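Local coordinates for protein Cg10997-pa (Drosophila melanogaster, PDB 2YV7) that is a soluble, calcium-binding CLIC-family protein that might insert into membranes and form chloride channels whose activity depends on pH, at residues A[29-34]-A[227-232]; A[37-42]-A[182-187]; A[66-71]-A[82-87]; A[92-97]-A[101-106]. All blocks are in the same frame, centred on the assembly; numbering follows the deposited sequence.

Interaction 1. Residues A[29-34]-A[227-232]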
loop_
_atom_site.group_PDB
_atom_site.type_symbol
_atom_site.label_atom_id
_atom_site.label_comp_id
_atom_site.label_asym_id
_atom_site.label_seq_id
_atom_site.Cartn_x
_atom_site.Cartn_y
_atom_site.Cartn_z
ATOM N N ALA A 29 -5.680 6.575 11.370
ATOM C CA ALA A 29 -6.971 5.931 11.476
ATOM C C ALA A 29 -7.898 6.439 10.401
ATOM O O ALA A 29 -7.776 7.573 9.923
ATOM C CB ALA A 29 -7.632 6.228 12.820
ATOM N N SER A 30 -8.838 5.573 10.077
ATOM C CA SER A 30 -10.033 5.917 9.353
ATOM C C SER A 30 -10.630 7.207 9.893
ATOM O O SER A 30 -10.747 7.410 11.091
ATOM C CB SER A 30 -11.042 4.788 9.534
ATOM O OG SER A 30 -12.346 5.162 9.128
ATOM N N THR A 31 -11.045 8.013 8.950
ATOM C CA THR A 31 -11.686 9.275 9.123
ATOM C C THR A 31 -13.194 9.080 9.264
ATOM O O THR A 31 -13.919 10.032 9.469
ATOM C CB THR A 31 -11.387 10.106 7.878
ATOM O OG1 THR A 31 -11.427 9.239 6.715
ATOM C CG2 THR A 31 -9.976 10.733 8.001
ATOM N N ILE A 32 -13.660 7.843 9.167
ATOM C CA ILE A 32 -15.069 7.531 9.446
ATOM C C ILE A 32 -15.277 7.157 10.907
ATOM O O ILE A 32 -16.158 7.719 11.568
ATOM C CB ILE A 32 -15.615 6.410 8.549
ATOM C CG1 ILE A 32 -15.682 6.887 7.092
ATOM C CG2 ILE A 32 -17.035 5.939 9.008
ATOM C CD1 ILE A 32 -15.781 5.755 6.090
ATOM N N ASP A 33 -14.499 6.219 11.429
ATOM C CA ASP A 33 -14.736 5.797 12.806
ATOM C C ASP A 33 -13.594 6.063 13.797
ATOM O O ASP A 33 -13.739 5.834 14.992
ATOM C CB ASP A 33 -15.154 4.333 12.846
ATOM C CG ASP A 33 -13.970 3.385 12.844
ATOM O OD1 ASP A 33 -12.814 3.834 12.550
ATOM O OD2 ASP A 33 -14.219 2.199 13.179
ATOM N N GLY A 34 -12.459 6.504 13.291
ATOM C CA GLY A 34 -11.316 6.779 14.131
ATOM C C GLY A 34 -10.618 5.574 14.733
ATOM O O GLY A 34 -9.694 5.738 15.519
ATOM N N ILE A 227 -11.132 4.057 1.809
ATOM C CA ILE A 227 -10.465 4.595 0.603
ATOM C C ILE A 227 -11.342 5.691 -0.017
ATOM O O ILE A 227 -10.915 6.832 -0.262
ATOM C CB ILE A 227 -10.163 3.436 -0.432
ATOM C CG1 ILE A 227 -9.070 2.510 0.098
ATOM C CG2 ILE A 227 -9.698 4.080 -1.784
ATOM C CD1 ILE A 227 -8.945 1.126 -0.588
ATOM N N ILE A 228 -12.625 5.374 -0.232
ATOM C CA ILE A 228 -13.559 6.378 -0.764
ATOM C C ILE A 228 -13.677 7.666 0.073
ATOM O O ILE A 228 -13.582 8.773 -0.461
ATOM C CB ILE A 228 -14.972 5.725 -0.892
ATOM C CG1 ILE A 228 -14.864 4.590 -1.907
ATOM C CG2 ILE A 228 -16.042 6.753 -1.258
ATOM C CD1 ILE A 228 -16.218 3.816 -2.011
ATOM N N ASN A 229 -13.878 7.514 1.381
ATOM C CA ASN A 229 -13.994 8.666 2.269
ATOM C C ASN A 229 -12.722 9.531 2.192
ATOM O O ASN A 229 -12.799 10.768 2.139
ATOM C CB ASN A 229 -14.285 8.203 3.706
ATOM C CG ASN A 229 -14.597 9.373 4.642
ATOM O OD1 ASN A 229 -13.925 9.594 5.648
ATOM N ND2 ASN A 229 -15.593 10.145 4.280
ATOM N N HIS A 230 -11.563 8.855 2.145
ATOM C CA HIS A 230 -10.265 9.510 1.992
ATOM C C HIS A 230 -10.289 10.500 0.848
ATOM O O HIS A 230 -9.981 11.685 1.048
ATOM C CB HIS A 230 -9.205 8.419 1.827
ATOM C CG HIS A 230 -7.804 8.907 1.638
ATOM N ND1 HIS A 230 -6.910 9.035 2.687
ATOM C CD2 HIS A 230 -7.109 9.200 0.512
ATOM C CE1 HIS A 230 -5.734 9.418 2.214
ATOM N NE2 HIS A 230 -5.827 9.521 0.896
ATOM N N TYR A 231 -10.694 10.062 -0.356
ATOM C CA TYR A 231 -10.864 10.988 -1.475
ATOM C C TYR A 231 -12.024 11.971 -1.373
ATOM O O TYR A 231 -11.951 13.050 -1.926
ATOM C CB TYR A 231 -10.867 10.233 -2.825
ATOM C CG TYR A 231 -9.557 9.532 -2.995
ATOM C CD1 TYR A 231 -8.407 10.226 -3.403
ATOM C CD2 TYR A 231 -9.447 8.185 -2.694
ATOM C CE1 TYR A 231 -7.135 9.574 -3.480
ATOM C CE2 TYR A 231 -8.219 7.529 -2.783
ATOM C CZ TYR A 231 -7.090 8.210 -3.196
ATOM O OH TYR A 231 -5.919 7.553 -3.264
ATOM N N LYS A 232 -13.105 11.610 -0.700
ATOM C CA LYS A 232 -14.219 12.528 -0.551
ATOM C C LYS A 232 -13.750 13.753 0.239
ATOM O O LYS A 232 -13.988 14.884 -0.153
ATOM C CB LYS A 232 -15.364 11.872 0.211
ATOM C CG LYS A 232 -16.276 11.044 -0.628
ATOM C CD LYS A 232 -17.548 10.728 0.147
ATOM C CE LYS A 232 -18.385 9.733 -0.603
ATOM N NZ LYS A 232 -19.301 10.388 -1.601
#
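Next to Thr31 and Ile32, the two loop residues that meet Asn229 of helix 224-235, the hydroxyl of Ser30 is gripped from several directions. Ile32 N donates to Ser30 OG at 3.0 Å, with an N-H...O angle of 150°, which makes an ST turn; Asp33 N adds a weak bond to the same oxygen. Ser30 OG is also hydrogen-bonded to Asp226, just ahead of the segment 227-232 on the facing helix. Serine suits this place because one small hydroxyl can serve the turn and the partner together. Gly34 N bonds to Ser30 O at 2.9 Å and closes the bend, and Gly34 has a positive phi of 71° that a residue without a side chain adopts readily.

Across the interface, the Asn229 side chain points toward the loop, its CG anti to the backbone N (chi1 -173°). Ile32 passes obliquely across it, with CD1 3.7 Å from Asn229 CB and CG1 near the amide carbon. Thr31 brings OG1 to the end of the Asn229 amide. The contact joins the loop after strand 22-28 of the thioredoxin-like domain to the helical domain. Its chemistry implies that the loop is held from beside the interface: the ST turn and the bond from Ser30 to Asp226 fix its shape, so that Thr31 and Ile32 face Asn229.

Interaction 2. Residues A[37-42]-A[182-187]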
loop_
_atom_site.group_PDB
_atom_site.type_symbol
_atom_site.label_atom_id
_atom_site.label_comp_id
_atom_site.label_asym_id
_atom_site.label_seq_id
_atom_site.Cartn_x
_atom_site.Cartn_y
_atom_site.Cartn_z
ATOM N N LYS A 37 -8.039 0.962 10.468
ATOM C CA LYS A 37 -6.906 1.528 9.733
ATOM C C LYS A 37 -7.425 2.490 8.647
ATOM O O LYS A 37 -8.473 2.226 8.070
ATOM C CB LYS A 37 -6.082 0.437 9.120
ATOM C CG LYS A 37 -6.779 -0.374 8.103
ATOM C CD LYS A 37 -5.906 -1.557 7.684
ATOM C CE LYS A 37 -5.623 -2.505 8.844
ATOM N NZ LYS A 37 -6.842 -3.304 9.145
ATOM N N GLY A 38 -6.683 3.557 8.340
ATOM C CA GLY A 38 -7.107 4.530 7.314
ATOM C C GLY A 38 -6.502 4.157 5.955
ATOM O O GLY A 38 -5.952 3.063 5.777
ATOM N N ALA A 39 -6.571 5.086 5.025
ATOM C CA ALA A 39 -6.228 4.796 3.608
ATOM C C ALA A 39 -4.920 5.387 3.092
ATOM O O ALA A 39 -4.705 5.439 1.855
ATOM C CB ALA A 39 -7.380 5.311 2.698
ATOM N N CYS A 40 -4.018 5.778 3.999
ATOM C CA CYS A 40 -2.723 6.404 3.613
ATOM C C CYS A 40 -1.908 5.358 2.853
ATOM O O CYS A 40 -1.733 4.240 3.349
ATOM C CB CYS A 40 -1.968 6.847 4.858
ATOM S SG CYS A 40 -0.249 7.367 4.528
ATOM N N LEU A 41 -1.434 5.707 1.644
ATOM C CA LEU A 41 -0.611 4.749 0.887
ATOM C C LEU A 41 0.751 4.435 1.562
ATOM O O LEU A 41 1.290 3.343 1.419
ATOM C CB LEU A 41 -0.341 5.261 -0.524
ATOM C CG LEU A 41 -1.591 5.329 -1.413
ATOM C CD1 LEU A 41 -1.205 6.164 -2.603
ATOM C CD2 LEU A 41 -2.036 3.866 -1.789
ATOM N N PHE A 42 1.335 5.449 2.184
ATOM C CA PHE A 42 2.612 5.235 2.923
ATOM C C PHE A 42 2.433 4.304 4.093
ATOM O O PHE A 42 3.195 3.366 4.249
ATOM C CB PHE A 42 3.212 6.552 3.355
ATOM C CG PHE A 42 3.677 7.343 2.214
ATOM C CD1 PHE A 42 4.916 7.075 1.621
ATOM C CD2 PHE A 42 2.808 8.286 1.639
ATOM C CE1 PHE A 42 5.337 7.770 0.499
ATOM C CE2 PHE A 42 3.195 8.982 0.503
ATOM C CZ PHE A 42 4.447 8.751 -0.061
ATOM N N LEU A 182 -2.747 0.055 -6.710
ATOM C CA LEU A 182 -3.710 -0.682 -7.532
ATOM C C LEU A 182 -5.069 -0.772 -6.838
ATOM O O LEU A 182 -6.147 -0.545 -7.451
ATOM C CB LEU A 182 -3.158 -2.090 -7.830
ATOM C CG LEU A 182 -1.944 -2.129 -8.767
ATOM C CD1 LEU A 182 -1.631 -3.557 -8.988
ATOM C CD2 LEU A 182 -2.419 -1.555 -10.190
ATOM N N GLN A 183 -5.029 -0.974 -5.548
ATOM C CA GLN A 183 -6.288 -1.006 -4.794
ATOM C C GLN A 183 -7.010 0.366 -4.762
ATOM O O GLN A 183 -8.235 0.377 -5.008
ATOM C CB GLN A 183 -6.001 -1.532 -3.360
ATOM C CG GLN A 183 -7.345 -1.785 -2.604
ATOM C CD GLN A 183 -8.093 -3.040 -3.104
ATOM O OE1 GLN A 183 -7.650 -3.705 -4.020
ATOM N NE2 GLN A 183 -9.246 -3.381 -2.452
ATOM N N HIS A 184 -6.320 1.514 -4.596
ATOM C CA HIS A 184 -6.998 2.813 -4.648
ATOM C C HIS A 184 -7.512 3.054 -6.068
ATOM O O HIS A 184 -8.575 3.571 -6.266
ATOM C CB HIS A 184 -6.001 3.916 -4.285
ATOM C CG HIS A 184 -5.766 4.081 -2.813
ATOM N ND1 HIS A 184 -5.449 3.019 -1.974
ATOM C CD2 HIS A 184 -5.669 5.199 -2.055
ATOM C CE1 HIS A 184 -5.295 3.482 -0.732
ATOM N NE2 HIS A 184 -5.346 4.796 -0.776
ATOM N N ILE A 185 -6.722 2.659 -7.073
ATOM C CA ILE A 185 -7.174 2.760 -8.487
ATOM C C ILE A 185 -8.487 2.015 -8.689
ATOM O O ILE A 185 -9.417 2.646 -9.205
ATOM C CB ILE A 185 -6.101 2.256 -9.457
ATOM C CG1 ILE A 185 -4.936 3.272 -9.536
ATOM C CG2 ILE A 185 -6.664 2.138 -10.886
ATOM C CD1 ILE A 185 -3.691 2.644 -10.292
ATOM N N ARG A 186 -8.571 0.766 -8.258
ATOM C CA ARG A 186 -9.784 -0.034 -8.413
ATOM C C ARG A 186 -10.915 0.624 -7.658
ATOM O O ARG A 186 -11.977 0.898 -8.236
ATOM C CB ARG A 186 -9.618 -1.467 -7.899
ATOM C CG ARG A 186 -8.689 -2.340 -8.705
ATOM C CD ARG A 186 -8.924 -3.791 -8.361
ATOM N NE ARG A 186 -10.265 -4.263 -8.778
ATOM C CZ ARG A 186 -10.731 -5.477 -8.482
ATOM N NH1 ARG A 186 -10.040 -6.361 -7.717
ATOM N NH2 ARG A 186 -11.926 -5.798 -8.950
ATOM N N VAL A 187 -10.711 0.891 -6.370
ATOM C CA VAL A 187 -11.859 1.330 -5.526
ATOM C C VAL A 187 -12.310 2.755 -5.825
ATOM O O VAL A 187 -13.506 3.008 -6.067
ATOM C CB VAL A 187 -11.496 1.115 -4.020
ATOM C CG1 VAL A 187 -12.557 1.701 -3.124
ATOM C CG2 VAL A 187 -11.286 -0.417 -3.749
#
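The chi1 angle of His184, -80°, sets CG beside its backbone N and anti to the carbonyl carbon, so that the imidazole stands out from helix 173-193 toward Ala39 and Leu41. Leu41 uses a similar first torsion, chi1 -67°, and carries its CD2 methyl in the opposite sense, past the histidine and over its ring. That methyl sits 3.5 Å from the centroid of the His184 ring and only 13° off the ring normal, a CH-pi contact close to the middle of the face. The ring edge is used differently: His184 NE2 donates to Ala39 O at 2.8 Å, with an N-H...O angle of 143°. The acceptor lies within 3° of the ring plane, and the donor approaches in the carbonyl plane, so face and edge between them restrict the tilt of the imidazole.

Ala39 and Leu41 flank Cys40, the N-cap of helix 41-55, whose sulfur caps a backbone N just beyond the segment. This is the start of the first helix of the thioredoxin-like domain in a GST fold, and Cys40 opens a Cys-Leu-Phe-Cys sequence, the CXXC pattern found at this place in glutaredoxins. His184 belongs to the all-helical domain, and the bond therefore ties a main-chain carbonyl at the helix start to the other domain. Histidine fits because one flat side chain offers both an N-H and an apolar face. At its other nitrogen, ND1 makes a weak hydrogen bond to Pro180 O one turn earlier, while Leu132 packs against the side chain and Tyr129 touches Leu41.

Interaction 3. Residues A[66-71]-A[82-87]; sequences VDMQKP and THPPIL. With CA (calcium ion), chain B.
Apolar packing carries the meeting of Val66 and Met68 with Pro84 and His83. Val66 crosses Pro84 at about a right angle and sets its CG1 methyl 3.7 Å from Pro84 CG. Met68 approaches the same ring end-on, SD lying 3.6 Å from Pro84 CD. Its chain is bent at both chi2 (-57°) and chi3 (-80°), and this fold brings the terminal methyl CE back to 3.7 Å from His83 CD2, oblique to the imidazole. An unbranched, flexible methionine can thus touch two neighbouring residues, whereas the compact valine meets only the proline.

The polar bonds local to the contact lie inside the segments, while the Val66 backbone pairs with strand 22-28. A type I turn from Asp67 to Lys70 is closed by Lys70 N to Asp67 O at 3.1 Å; Asp67 OD1 also takes a weak bond from Gln69 N. Thr82 OG1 makes a weak bond to His83 O.

From this contact the calcium ion takes main-chain oxygens, His83 O and Pro85 O, each at 2.6 Å; Leu95 and Asn97 complete the site. The peptide between Pro84 and Pro85 is cis, the cis-proline bend that precedes a strand in thioredoxin folds. The contact's chemistry implies a division of labour: the Pro84 ring, the thioether and the valine methyl meet by van der Waals contact, while carbonyls, hard oxygen ligands well matched to calcium, coordinate the ion through their dipoles.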
loop_
_atom_site.group_PDB
_atom_site.type_symbol
_atom_site.label_atom_id
_atom_site.label_comp_id
_atom_site.label_asym_id
_atom_site.label_seq_id
_atom_site.Cartn_x
_atom_site.Cartn_y
_atom_site.Cartn_z
ATOM N N VAL A 66 -3.714 5.849 15.056
ATOM C CA VAL A 66 -4.049 7.137 15.690
ATOM C C VAL A 66 -5.070 7.954 14.879
ATOM O O VAL A 66 -4.956 8.146 13.659
ATOM C CB VAL A 66 -2.789 8.018 16.004
ATOM C CG1 VAL A 66 -1.828 7.978 14.872
ATOM C CG2 VAL A 66 -3.169 9.484 16.259
ATOM N N ASP A 67 -6.064 8.462 15.592
ATOM C CA ASP A 67 -7.058 9.334 14.972
ATOM C C ASP A 67 -6.430 10.690 15.007
ATOM O O ASP A 67 -6.201 11.245 16.085
ATOM C CB ASP A 67 -8.357 9.318 15.778
ATOM C CG ASP A 67 -9.468 10.149 15.145
ATOM O OD1 ASP A 67 -9.245 10.834 14.103
ATOM O OD2 ASP A 67 -10.580 10.098 15.713
ATOM N N MET A 68 -6.140 11.216 13.829
ATOM C CA MET A 68 -5.371 12.448 13.714
ATOM C C MET A 68 -6.114 13.714 14.122
ATOM O O MET A 68 -5.492 14.762 14.342
ATOM C CB MET A 68 -4.748 12.567 12.326
ATOM C CG MET A 68 -3.497 11.692 12.177
ATOM S SD MET A 68 -2.199 12.043 13.394
ATOM C CE MET A 68 -1.472 13.515 12.636
ATOM N N GLN A 69 -7.456 13.624 14.214
ATOM C CA GLN A 69 -8.189 14.766 14.762
ATOM C C GLN A 69 -8.622 14.598 16.236
ATOM O O GLN A 69 -9.207 15.505 16.833
ATOM C CB GLN A 69 -9.315 15.234 13.822
ATOM C CG GLN A 69 -9.297 14.521 12.449
ATOM C CD GLN A 69 -10.462 14.949 11.529
ATOM O OE1 GLN A 69 -11.311 15.769 11.912
ATOM N NE2 GLN A 69 -10.499 14.393 10.314
ATOM N N LYS A 70 -8.270 13.450 16.840
ATOM C CA LYS A 70 -8.361 13.217 18.286
ATOM C C LYS A 70 -7.153 12.404 18.774
ATOM O O LYS A 70 -7.320 11.281 19.258
ATOM C CB LYS A 70 -9.663 12.488 18.653
ATOM C CG LYS A 70 -10.912 13.359 18.700
ATOM C CD LYS A 70 -12.157 12.525 18.998
ATOM C CE LYS A 70 -13.430 13.379 18.927
ATOM N NZ LYS A 70 -14.673 12.545 18.956
ATOM N N PRO A 71 -5.931 12.962 18.641
ATOM C CA PRO A 71 -4.708 12.239 19.021
ATOM C C PRO A 71 -4.525 12.175 20.535
ATOM O O PRO A 71 -4.686 13.197 21.210
ATOM C CB PRO A 71 -3.591 13.085 18.393
ATOM C CG PRO A 71 -4.289 14.064 17.461
ATOM C CD PRO A 71 -5.607 14.297 18.110
ATOM N N THR A 82 4.649 15.934 12.986
ATOM C CA THR A 82 4.801 14.856 12.008
ATOM C C THR A 82 3.580 13.912 11.928
ATOM O O THR A 82 3.052 13.440 12.950
ATOM C CB THR A 82 6.145 14.102 12.174
ATOM O OG1 THR A 82 6.092 12.851 11.472
ATOM C CG2 THR A 82 6.451 13.858 13.644
ATOM N N HIS A 83 3.147 13.679 10.693
ATOM C CA HIS A 83 2.057 12.758 10.365
ATOM C C HIS A 83 2.518 11.303 10.254
ATOM O O HIS A 83 3.652 11.050 9.833
ATOM C CB HIS A 83 1.463 13.164 9.014
ATOM C CG HIS A 83 0.541 14.333 9.098
ATOM N ND1 HIS A 83 0.998 15.633 9.152
ATOM C CD2 HIS A 83 -0.809 14.404 9.153
ATOM C CE1 HIS A 83 -0.034 16.457 9.224
ATOM N NE2 HIS A 83 -1.142 15.737 9.225
ATOM N N PRO A 84 1.637 10.346 10.621
ATOM C CA PRO A 84 1.929 8.940 10.334
ATOM C C PRO A 84 2.241 8.743 8.838
ATOM O O PRO A 84 1.876 9.602 8.013
ATOM C CB PRO A 84 0.656 8.215 10.806
ATOM C CG PRO A 84 0.184 9.144 11.932
ATOM C CD PRO A 84 0.346 10.486 11.326
ATOM N N PRO A 85 2.960 7.659 8.489
ATOM C CA PRO A 85 3.453 6.665 9.424
ATOM C C PRO A 85 4.693 7.158 10.147
ATOM O O PRO A 85 5.426 8.021 9.654
ATOM C CB PRO A 85 3.871 5.503 8.533
ATOM C CG PRO A 85 4.211 6.141 7.236
ATOM C CD PRO A 85 3.324 7.338 7.089
ATOM N N ILE A 86 4.892 6.564 11.304
ATOM C CA ILE A 86 6.064 6.784 12.140
ATOM C C ILE A 86 6.509 5.425 12.577
ATOM O O ILE A 86 5.692 4.604 13.004
ATOM C CB ILE A 86 5.681 7.652 13.381
ATOM C CG1 ILE A 86 5.389 9.087 12.944
ATOM C CG2 ILE A 86 6.812 7.537 14.455
ATOM C CD1 ILE A 86 4.464 9.891 13.896
ATOM N N LEU A 87 7.824 5.141 12.483
ATOM C CA LEU A 87 8.328 3.810 12.810
ATOM C C LEU A 87 9.161 3.901 14.118
ATOM O O LEU A 87 10.028 4.750 14.214
ATOM C CB LEU A 87 9.206 3.250 11.680
ATOM C CG LEU A 87 9.880 1.882 11.781
ATOM C CD1 LEU A 87 10.337 1.379 10.439
ATOM C CD2 LEU A 87 11.121 1.874 12.721
HETATM CA CA CA B . 5.735 10.276 8.393
#

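Interaction 4. Residues A[92-97]-A[101-106]. With CA (calcium ion), chain B.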
loop_
_atom_site.group_PDB
_atom_site.type_symbol
_atom_site.label_atom_id
_atom_site.label_comp_id
_atom_site.label_asym_id
_atom_site.label_seq_id
_atom_site.Cartn_x
_atom_site.Cartn_y
_atom_site.Cartn_z
ATOM N N LEU A 92 13.675 4.802 19.498
ATOM C CA LEU A 92 14.078 5.666 18.403
ATOM C C LEU A 92 12.878 5.805 17.460
ATOM O O LEU A 92 12.330 4.800 17.013
ATOM C CB LEU A 92 15.236 5.009 17.667
ATOM C CG LEU A 92 15.942 5.663 16.482
ATOM C CD1 LEU A 92 16.817 6.843 16.911
ATOM C CD2 LEU A 92 16.796 4.581 15.822
ATOM N N ALA A 93 12.466 7.038 17.186
ATOM C CA ALA A 93 11.307 7.253 16.315
ATOM C C ALA A 93 11.782 7.807 14.988
ATOM O O ALA A 93 12.398 8.907 14.933
ATOM C CB ALA A 93 10.315 8.240 16.959
ATOM N N ILE A 94 11.489 7.052 13.921
ATOM C CA ILE A 94 11.753 7.498 12.552
ATOM C C ILE A 94 10.504 8.220 12.000
ATOM O O ILE A 94 9.409 7.633 11.926
ATOM C CB ILE A 94 12.200 6.311 11.621
ATOM C CG1 ILE A 94 13.138 5.314 12.326
ATOM C CG2 ILE A 94 12.871 6.833 10.332
ATOM C CD1 ILE A 94 14.466 5.907 12.756
ATOM N N LEU A 95 10.663 9.483 11.607
ATOM C CA LEU A 95 9.520 10.362 11.296
ATOM C C LEU A 95 9.270 10.700 9.819
ATOM O O LEU A 95 8.107 10.899 9.390
ATOM C CB LEU A 95 9.665 11.680 12.068
ATOM C CG LEU A 95 9.991 11.523 13.550
ATOM C CD1 LEU A 95 10.390 12.860 14.185
ATOM C CD2 LEU A 95 8.865 10.801 14.329
ATOM N N GLU A 96 10.342 10.816 9.044
ATOM C CA GLU A 96 10.215 11.135 7.633
ATOM C C GLU A 96 10.073 9.835 6.856
ATOM O O GLU A 96 10.809 8.882 7.115
ATOM C CB GLU A 96 11.455 11.916 7.197
ATOM C CG GLU A 96 11.639 13.198 8.022
ATOM C CD GLU A 96 12.840 14.036 7.584
ATOM O OE1 GLU A 96 13.009 14.229 6.352
ATOM O OE2 GLU A 96 13.605 14.512 8.475
ATOM N N ASN A 97 9.138 9.786 5.897
ATOM C CA ASN A 97 8.914 8.531 5.140
ATOM C C ASN A 97 10.154 7.987 4.447
ATOM O O ASN A 97 10.421 6.784 4.512
ATOM C CB ASN A 97 7.760 8.686 4.135
ATOM C CG ASN A 97 6.464 9.077 4.814
ATOM O OD1 ASN A 97 6.239 8.732 5.975
ATOM N ND2 ASN A 97 5.615 9.831 4.102
ATOM N N GLU A 101 11.871 4.161 5.117
ATOM C CA GLU A 101 12.378 3.183 4.117
ATOM C C GLU A 101 13.822 2.805 4.318
ATOM O O GLU A 101 14.171 1.613 4.388
ATOM C CB GLU A 101 12.246 3.734 2.688
ATOM C CG GLU A 101 10.878 3.657 2.257
ATOM C CD GLU A 101 10.618 3.804 0.735
ATOM O OE1 GLU A 101 11.477 3.525 -0.153
ATOM O OE2 GLU A 101 9.476 4.178 0.466
ATOM N N ARG A 102 14.654 3.837 4.390
ATOM C CA ARG A 102 16.083 3.692 4.552
ATOM C C ARG A 102 16.344 2.876 5.802
ATOM O O ARG A 102 17.160 1.971 5.764
ATOM C CB ARG A 102 16.750 5.080 4.598
ATOM C CG ARG A 102 18.192 5.137 4.108
ATOM C CD ARG A 102 18.553 6.556 3.636
ATOM N NE ARG A 102 19.784 6.579 2.830
ATOM C CZ ARG A 102 20.926 7.189 3.172
ATOM N NH1 ARG A 102 21.030 7.868 4.317
ATOM N NH2 ARG A 102 21.975 7.127 2.351
ATOM N N HIS A 103 15.606 3.150 6.882
ATOM C CA HIS A 103 15.770 2.394 8.145
ATOM C C HIS A 103 15.386 0.924 8.011
ATOM O O HIS A 103 16.093 0.041 8.493
ATOM C CB HIS A 103 14.968 3.030 9.272
ATOM C CG HIS A 103 15.293 2.484 10.620
ATOM N ND1 HIS A 103 14.643 1.391 11.154
ATOM C CD2 HIS A 103 16.231 2.855 11.531
ATOM C CE1 HIS A 103 15.139 1.133 12.352
ATOM N NE2 HIS A 103 16.107 1.997 12.599
ATOM N N ILE A 104 14.265 0.642 7.334
ATOM C CA ILE A 104 13.855 -0.724 7.127
ATOM C C ILE A 104 14.922 -1.449 6.345
ATOM O O ILE A 104 15.335 -2.541 6.744
ATOM C CB ILE A 104 12.452 -0.830 6.401
ATOM C CG1 ILE A 104 11.403 -0.216 7.318
ATOM C CG2 ILE A 104 12.086 -2.329 6.112
ATOM C CD1 ILE A 104 9.986 -0.149 6.698
ATOM N N MET A 105 15.405 -0.819 5.276
ATOM C CA MET A 105 16.400 -1.444 4.391
ATOM C C MET A 105 17.730 -1.709 5.094
ATOM O O MET A 105 18.310 -2.774 4.949
ATOM C CB MET A 105 16.700 -0.546 3.189
ATOM C CG MET A 105 17.904 -1.004 2.415
ATOM S SD MET A 105 18.078 -0.144 0.852
ATOM C CE MET A 105 18.449 1.543 1.334
ATOM N N LYS A 106 18.220 -0.715 5.815
ATOM C CA LYS A 106 19.570 -0.784 6.371
ATOM C C LYS A 106 19.642 -1.394 7.765
ATOM O O LYS A 106 20.569 -2.148 8.057
ATOM C CB LYS A 106 20.223 0.591 6.316
ATOM C CG LYS A 106 20.465 1.044 4.874
ATOM C CD LYS A 106 20.853 2.516 4.774
ATOM C CE LYS A 106 21.412 2.846 3.393
ATOM N NZ LYS A 106 22.730 2.172 3.132
HETATM CA CA CA B . 5.735 10.276 8.393
#
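Beside the calcium site, Ile94 and Leu92 of strand 92-94 lean on His103 of helix 97-107, and Asn97, just after the N-cap Glu96, bonds to Glu101 in the opening turn. The site takes Leu95 O at 2.6 Å from the calcium ion, while the side chain of Asn97 brings OD1 to 2.9 Å; His83 and Pro85 supply further carbonyls. Asparagine suits the position because its short side chain ends in an amide oxygen that can face the metal, though at the longer distance. Its backbone carbonyl, Asn97 O, accepts from Glu101 N at 3.1 Å, an i to i+4 helical bond that is nearly straight, with an N-H...O angle of 170°.

Farther along, the His103 ring comes off the helix with CG anti to its backbone N (chi1 -169°) and reaches the strand. Ile94 crosses it at about a right angle: CG1 lies 4.1 Å from the centroid of the His103 ring, 19° off the normal, a CH-pi contact offset toward the rim. Leu92 touches the same ring more loosely and obliquely. Branched aliphatic chains suit the strand here, since they offer C-H groups to a flat partner. Glu101 turns its carboxylate away to Tyr46, whose hydroxyl bonds OE2. Strand pair 86-89 and 92-94 followed by helix 97-107, with the helix packed on the sheet, is the beta-beta-alpha ending of the thioredoxin fold.

Overall arrangement
Interactions 1 and 2 both join the thioredoxin-like domain to the helical domain; their centres are 11 Å apart, and they touch where His230 CB lies 3.7 Å from Ala39 CB. Interactions 3 and 4 belong to the thioredoxin-like domain, 16 Å between centres, and share the calcium ion, with oxygens from 82-87 and 92-97 around it. Their strands are neighbours in the sheet, Leu87 O lying 2.7 Å from Ile94 N. A probable backbone hydrogen bond, Ala29 N to Val66 O at 2.9 Å, joins interactions 1 and 3 where strands 22-28 and 60-66 end. Phe42 of interaction 2 packs on Pro85 and Asn97, so the helix 41-55 start adjoins the metal site, about 12 Å from the Leu41 side chain to the calcium.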